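Local coordinates for protein dioxygenase (Pseudomonas brassicacearum, PDB 5V2D) that probably cleaves the central double bond of lignostilbene-type substrates with dioxygen, at an iron held by four histidines, at residues 33-37 against 459-464; 312-316 against 352-356; 424-428 against 474-480. All blocks are in the same frame, centred on the assembly; numbering follows the deposited sequence.

From the N terminus, the chain enters the short helix 33-36, whose contact with the end of strand 452-460 closes a loop spanning most of the protein; this is contact 1. Nested inside it is contact 2, where the two inner strands 314-322 and 345-353 of a four-stranded antiparallel sheet pair, at the start of one and the end of the other. Contact 2 closes before contact 3 opens at edge strand 424-427; contact 3 closes between strands 465-472 and 482-486, crossing contact 1. Contact 1 ties helix 33-36, and contact 3 the sheet of 371-375, 387-392, 413-418 and 424-427, to the five-stranded sheet holding 452-460. These sheets are consistent with blades of the family's seven-bladed beta-propeller.

Contact 1 of 3, residues 33-37 against 459-464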
# COMPACT_ATOMS: atom_id res chain seq x y z
N GLY A 33 9.80 14.95 11.63
CA GLY A 33 9.02 14.30 12.64
C GLY A 33 9.32 12.81 12.71
O GLY A 33 10.10 12.28 11.90
N ALA A 34 8.70 12.14 13.65
CA ALA A 34 8.95 10.72 13.86
C ALA A 34 8.54 9.88 12.68
O ALA A 34 9.21 8.91 12.34
CB ALA A 34 8.21 10.24 15.09
N LEU A 35 7.47 10.23 12.03
CA LEU A 35 7.00 9.42 10.90
C LEU A 35 7.91 9.58 9.62
O LEU A 35 8.15 8.59 8.95
CB LEU A 35 5.59 9.79 10.54
CG LEU A 35 4.53 8.85 11.13
CD1 LEU A 35 4.73 8.45 12.52
CD2 LEU A 35 3.13 9.22 10.80
N TYR A 36 8.33 10.80 9.31
CA TYR A 36 8.92 11.07 7.99
C TYR A 36 10.36 11.49 7.95
O TYR A 36 10.95 11.58 6.88
CB TYR A 36 8.01 12.04 7.17
CG TYR A 36 6.63 11.45 6.99
CD1 TYR A 36 6.43 10.31 6.17
CD2 TYR A 36 5.51 11.97 7.65
CE1 TYR A 36 5.21 9.73 6.04
CE2 TYR A 36 4.26 11.38 7.50
CZ TYR A 36 4.13 10.23 6.73
OH TYR A 36 2.92 9.62 6.57
N LYS A 37 11.01 11.65 9.10
CA LYS A 37 12.39 11.88 9.06
C LYS A 37 13.07 10.66 8.41
O LYS A 37 12.70 9.52 8.66
CB LYS A 37 12.92 12.11 10.46
CG LYS A 37 14.36 12.42 10.59
CD LYS A 37 14.74 12.56 12.11
CE LYS A 37 13.95 13.63 12.88
NZ LYS A 37 14.19 13.42 14.35
N ASN A 459 4.22 3.52 16.35
CA ASN A 459 5.13 4.63 16.35
C ASN A 459 4.83 5.44 17.63
O ASN A 459 3.73 5.99 17.74
CB ASN A 459 4.94 5.55 15.12
CG ASN A 459 4.78 4.81 13.82
OD1 ASN A 459 5.65 4.03 13.48
ND2 ASN A 459 3.56 4.99 13.14
N LEU A 460 5.81 5.54 18.51
CA LEU A 460 5.68 6.32 19.72
C LEU A 460 6.35 7.62 19.38
O LEU A 460 7.58 7.76 19.48
CB LEU A 460 6.36 5.61 20.87
CG LEU A 460 5.68 4.53 21.72
CD1 LEU A 460 4.19 4.54 21.71
CD2 LEU A 460 6.13 3.16 21.31
N ILE A 461 5.56 8.55 18.89
CA ILE A 461 6.12 9.63 18.13
C ILE A 461 6.68 10.77 18.94
O ILE A 461 7.51 11.51 18.40
CB ILE A 461 5.16 10.17 17.08
CG1 ILE A 461 3.86 10.66 17.65
CG2 ILE A 461 4.85 9.14 16.05
CD1 ILE A 461 2.97 11.24 16.55
N ALA A 462 6.32 10.87 20.22
CA ALA A 462 6.97 11.84 21.10
C ALA A 462 8.33 11.34 21.48
O ALA A 462 9.21 12.13 21.62
CB ALA A 462 6.13 12.06 22.35
N GLU A 463 8.52 10.04 21.64
CA GLU A 463 9.86 9.53 21.99
C GLU A 463 10.69 9.21 20.76
O GLU A 463 11.83 8.90 20.90
CB GLU A 463 9.75 8.29 22.84
CG GLU A 463 8.89 8.48 24.07
CD GLU A 463 8.66 7.08 24.72
OE1 GLU A 463 7.53 6.66 24.99
OE2 GLU A 463 9.62 6.27 24.91
N GLU A 464 10.10 9.23 19.58
CA GLU A 464 10.73 8.68 18.35
C GLU A 464 11.24 7.24 18.54
O GLU A 464 12.37 6.92 18.21
CB GLU A 464 11.91 9.56 17.85
CG GLU A 464 11.43 11.00 17.65
CD GLU A 464 12.26 11.84 16.68
OE1 GLU A 464 13.44 11.54 16.41
OE2 GLU A 464 11.67 12.82 16.20
O HOH W 1 7.15 13.38 15.73
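K37 and E464 meet at about a right angle, the lysine amine arriving at the open end of the carboxylate. K37 NZ lies 2.9 Å from E464 OE1, using the syn lone pair of that oxygen, and makes a weaker bond to OE2, a salt bridge with both oxygens engaged. The lysine has CG opposite the backbone N (chi1 -178°) and bends at chi3 (-58°), which turns the amine toward the glutamate. Beneath this bridge the surfaces are apolar. A34 directs its methyl at I461, CB to CB 3.6 Å, and L35 slants against the same residue through CD1, 3.6 Å from I461 CG2. That leucine methyl also rests on the amide of N459, whose side chain it crosses nearly perpendicularly; N459 OD1 accepts from Q436 NE2. A water accepts from A34 N at 2.9 Å and donates to I461 O, bridging the two backbones just past strand 452-460. The N-terminal helix is therefore seated on the end of what is probably a propeller blade, and on the turn that follows, by methyl packing largely buried at L35 and I461, with a charge pair on the more exposed side that probably limits how K37 and E464 can swing.

Contact 2 of 3, residues 312-316 against 352-356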
# COMPACT_ATOMS: atom_id res chain seq x y z
N ASP A 312 -24.47 -14.51 -7.32
CA ASP A 312 -25.53 -14.36 -8.32
C ASP A 312 -25.14 -13.33 -9.36
O ASP A 312 -24.04 -13.42 -10.05
CB ASP A 312 -26.91 -14.10 -7.62
CG ASP A 312 -27.32 -15.29 -6.74
OD1 ASP A 312 -27.13 -16.47 -7.19
OD2 ASP A 312 -27.75 -15.11 -5.58
N GLY A 313 -25.95 -12.31 -9.55
CA GLY A 313 -25.46 -11.34 -10.57
C GLY A 313 -24.45 -10.29 -10.09
O GLY A 313 -24.20 -9.34 -10.87
N LYS A 314 -24.07 -10.32 -8.80
CA LYS A 314 -23.67 -9.08 -8.16
C LYS A 314 -22.29 -9.21 -7.58
O LYS A 314 -21.97 -10.18 -6.89
CB LYS A 314 -24.63 -8.74 -7.05
CG LYS A 314 -26.05 -8.46 -7.57
CD LYS A 314 -27.07 -8.67 -6.49
CE LYS A 314 -28.27 -9.32 -7.18
NZ LYS A 314 -29.39 -8.43 -6.93
N VAL A 315 -21.50 -8.19 -7.81
CA VAL A 315 -20.17 -8.09 -7.25
C VAL A 315 -20.16 -7.02 -6.15
O VAL A 315 -20.61 -5.89 -6.37
CB VAL A 315 -19.20 -7.69 -8.38
CG1 VAL A 315 -17.79 -7.68 -7.81
CG2 VAL A 315 -19.26 -8.72 -9.47
N TYR A 316 -19.64 -7.36 -4.98
CA TYR A 316 -19.56 -6.46 -3.87
C TYR A 316 -18.09 -6.12 -3.58
O TYR A 316 -17.27 -7.03 -3.42
CB TYR A 316 -20.23 -7.10 -2.64
CG TYR A 316 -21.65 -7.54 -2.87
CD1 TYR A 316 -21.94 -8.84 -3.22
CD2 TYR A 316 -22.72 -6.65 -2.71
CE1 TYR A 316 -23.24 -9.25 -3.43
CE2 TYR A 316 -24.04 -7.06 -2.90
CZ TYR A 316 -24.28 -8.34 -3.25
OH TYR A 316 -25.57 -8.79 -3.50
N PHE A 352 -22.15 -3.93 -7.68
CA PHE A 352 -22.16 -3.83 -9.14
C PHE A 352 -23.07 -5.00 -9.60
O PHE A 352 -22.68 -6.16 -9.55
CB PHE A 352 -20.75 -3.97 -9.74
CG PHE A 352 -19.79 -2.95 -9.22
CD1 PHE A 352 -18.90 -3.28 -8.20
CD2 PHE A 352 -19.85 -1.64 -9.60
CE1 PHE A 352 -17.99 -2.36 -7.73
CE2 PHE A 352 -18.97 -0.70 -9.11
CZ PHE A 352 -18.03 -1.07 -8.15
N ASP A 353 -24.27 -4.64 -10.01
CA ASP A 353 -25.29 -5.61 -10.41
C ASP A 353 -25.17 -5.76 -11.90
O ASP A 353 -25.57 -4.82 -12.66
CB ASP A 353 -26.68 -5.13 -10.03
CG ASP A 353 -27.78 -6.20 -10.32
OD1 ASP A 353 -27.51 -7.24 -11.01
OD2 ASP A 353 -28.85 -6.05 -9.70
N LEU A 354 -24.58 -6.89 -12.32
CA LEU A 354 -24.31 -7.07 -13.72
C LEU A 354 -25.64 -7.24 -14.58
O LEU A 354 -25.58 -7.16 -15.80
CB LEU A 354 -23.44 -8.31 -13.90
CG LEU A 354 -21.94 -8.30 -14.14
CD1 LEU A 354 -21.30 -6.93 -14.46
CD2 LEU A 354 -21.22 -9.11 -13.06
N ASN A 355 -26.73 -7.57 -13.90
CA ASN A 355 -28.04 -7.79 -14.60
C ASN A 355 -28.96 -6.63 -14.57
O ASN A 355 -30.18 -6.76 -14.76
CB ASN A 355 -28.75 -8.95 -13.95
CG ASN A 355 -27.98 -10.20 -14.14
OD1 ASN A 355 -27.40 -10.37 -15.22
ND2 ASN A 355 -27.82 -10.98 -13.07
N SER A 356 -28.45 -5.49 -14.22
CA SER A 356 -29.36 -4.34 -14.00
C SER A 356 -29.21 -3.46 -15.26
O SER A 356 -28.28 -3.60 -16.12
CB SER A 356 -29.03 -3.65 -12.70
OG SER A 356 -28.43 -2.36 -12.95
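V315 and F352 form an antiparallel hydrogen-bonded pair, which is the firmly bonded, buried part of the contact. V315 N gives a nearly straight bond (172°) to F352 O at 2.9 Å, while F352 N returns one to V315 O at 2.8 Å, in the plane of that carbonyl. The next rung continues past the strand end, where L354 N reaches G313 O at 2.9 Å. Both side chains of the pair lie on the buried face: V315 CB and F352 CB are 4.3 Å apart, and V315 CG2 slants toward L354 CD2. V249 of strand 247-252 touches both V315 and F352.

The other face is looser and nearer solvent, with K314 and D353 partly exposed and N355 exposed. K314 and D353 run alongside each other, but K314 NZ stays 3.7 Å from D353 OD2, a long salt bridge. With CG swung away from its own backbone N (chi1 -175°), D353 can offer OD1 to its own turn: N355 N donates to it at 3.0 Å from above the carboxylate plane, an Asx turn within the type I turn 353-356. An alanine at D353 would probably leave N355 N without its acceptor and K314 without its nearby opposite charge. Backbone bonds and apolar packing thus define this pairing inside one probable propeller blade, whereas the carboxylate probably serves the turn more than the lysine, whose attraction at this distance is likely to be weak.

Contact 3 of 3, residues 424-428 against 474-480; sequences SDAWF and RDMASGP
D425 supplies the polar half of this contact, placing its carboxylate against the backbone at the start of the type I turn 476-479. D425 OD2 accepts from M476 N at 2.9 Å, the donor lying above the carboxylate plane with a fairly straight N-H approach (165°), and D425 OD1 takes a weak bond from A477 N at 3.1 Å. With CG opposite the backbone N (chi1 177°), the group extends from the edge strand toward the loop and receives two consecutive amides. The turn has its own supports: G479 N bonds to M476 O, and D475 OD1 accepts from S478 N in an Asx motif.

Ring contacts make up the second group. The indole of W427 spreads beneath the G479-P480 junction, and two carbons cover the same face. G479 CA stands 3.5 Å from the centroid of the W427 five-membered ring, and P480 CD is 3.4 Å from that of the six-membered ring, both CH-pi contacts close to the ring normal. A477 O lies instead at the indole edge. G479, at positive phi and without a side chain, lies directly on the ring.

Weaker contacts fill in between: A477 CA approaches A426 O at 3.4 Å as a CA-H...O contact, and the M476 CB and CG press on D425. M476, W427 and P480 also share L471 of strand 465-472. Two sheets, probably neighbouring propeller blades, are therefore joined by a carboxylate that holds M476 N firmly and A477 N weakly, and by an aromatic face that receives G479, which ends the turn, and P480 after it.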
# COMPACT_ATOMS: atom_id res chain seq x y z
N SER A 424 -17.48 -2.04 16.14
CA SER A 424 -16.03 -1.94 16.16
C SER A 424 -15.38 -2.14 17.53
O SER A 424 -15.94 -1.74 18.50
CB SER A 424 -15.63 -0.57 15.55
OG SER A 424 -16.09 -0.49 14.19
N ASP A 425 -14.26 -2.83 17.61
CA ASP A 425 -13.50 -3.11 18.85
C ASP A 425 -12.11 -2.47 18.54
O ASP A 425 -11.44 -2.93 17.61
CB ASP A 425 -13.38 -4.65 18.93
CG ASP A 425 -12.51 -5.18 20.18
OD1 ASP A 425 -12.27 -4.35 21.14
OD2 ASP A 425 -12.06 -6.47 20.30
N ALA A 426 -11.73 -1.42 19.25
CA ALA A 426 -10.52 -0.65 18.91
C ALA A 426 -9.54 -0.54 20.04
O ALA A 426 -9.93 -0.48 21.21
CB ALA A 426 -10.91 0.76 18.45
N TRP A 427 -8.23 -0.50 19.71
CA TRP A 427 -7.22 -0.17 20.71
C TRP A 427 -6.69 1.24 20.45
O TRP A 427 -6.23 1.56 19.32
CB TRP A 427 -6.09 -1.22 20.75
CG TRP A 427 -5.12 -0.89 21.83
CD1 TRP A 427 -5.43 -0.71 23.13
CD2 TRP A 427 -3.71 -0.66 21.73
NE1 TRP A 427 -4.31 -0.41 23.85
CE2 TRP A 427 -3.24 -0.36 23.02
CE3 TRP A 427 -2.78 -0.73 20.69
CZ2 TRP A 427 -1.90 -0.09 23.29
CZ3 TRP A 427 -1.47 -0.48 20.97
CH2 TRP A 427 -1.03 -0.16 22.22
N PHE A 428 -6.70 2.06 21.49
CA PHE A 428 -6.04 3.38 21.48
C PHE A 428 -4.75 3.27 22.26
O PHE A 428 -4.77 2.80 23.43
CB PHE A 428 -6.97 4.43 22.20
CG PHE A 428 -6.34 5.81 22.35
CD1 PHE A 428 -6.00 6.56 21.22
CD2 PHE A 428 -6.12 6.37 23.61
CE1 PHE A 428 -5.49 7.84 21.33
CE2 PHE A 428 -5.59 7.65 23.75
CZ PHE A 428 -5.26 8.40 22.58
N ARG A 474 -9.59 -11.48 19.69
CA ARG A 474 -10.69 -11.70 20.65
C ARG A 474 -10.90 -10.57 21.62
O ARG A 474 -11.99 -10.51 22.22
CB ARG A 474 -10.44 -12.96 21.47
CG ARG A 474 -10.70 -14.17 20.58
CD ARG A 474 -10.30 -15.41 21.28
NE ARG A 474 -10.33 -16.53 20.35
CZ ARG A 474 -10.10 -17.80 20.73
NH1 ARG A 474 -9.87 -18.11 22.01
NH2 ARG A 474 -10.13 -18.79 19.85
N ASP A 475 -9.90 -9.71 21.80
CA ASP A 475 -10.04 -8.57 22.66
C ASP A 475 -9.06 -7.46 22.31
O ASP A 475 -8.00 -7.34 22.97
CB ASP A 475 -9.82 -9.06 24.12
CG ASP A 475 -10.01 -7.96 25.15
OD1 ASP A 475 -10.39 -6.79 24.81
OD2 ASP A 475 -9.70 -8.33 26.30
N MET A 476 -9.40 -6.62 21.33
CA MET A 476 -8.50 -5.60 20.89
C MET A 476 -8.40 -4.49 21.91
O MET A 476 -7.32 -3.96 22.15
CB MET A 476 -9.00 -4.97 19.58
CG MET A 476 -9.19 -6.02 18.44
SD MET A 476 -7.59 -6.42 17.75
CE MET A 476 -7.21 -4.83 16.88
N ALA A 477 -9.50 -4.15 22.59
CA ALA A 477 -9.48 -2.99 23.49
C ALA A 477 -8.53 -3.18 24.66
O ALA A 477 -8.05 -2.22 25.25
CB ALA A 477 -10.91 -2.65 23.98
N SER A 478 -8.27 -4.42 25.01
CA SER A 478 -7.32 -4.70 26.04
C SER A 478 -5.83 -4.41 25.65
O SER A 478 -4.94 -4.42 26.50
CB SER A 478 -7.51 -6.15 26.40
OG SER A 478 -6.47 -6.53 27.17
N GLY A 479 -5.56 -4.16 24.39
CA GLY A 479 -4.20 -3.84 23.98
C GLY A 479 -3.28 -5.02 23.81
O GLY A 479 -3.73 -6.19 23.79
N PRO A 480 -1.99 -4.72 23.58
CA PRO A 480 -1.05 -5.72 23.16
C PRO A 480 -0.90 -6.88 24.17
O PRO A 480 -0.89 -6.60 25.36
CB PRO A 480 0.25 -4.96 23.12
CG PRO A 480 -0.14 -3.55 22.81
CD PRO A 480 -1.47 -3.35 23.43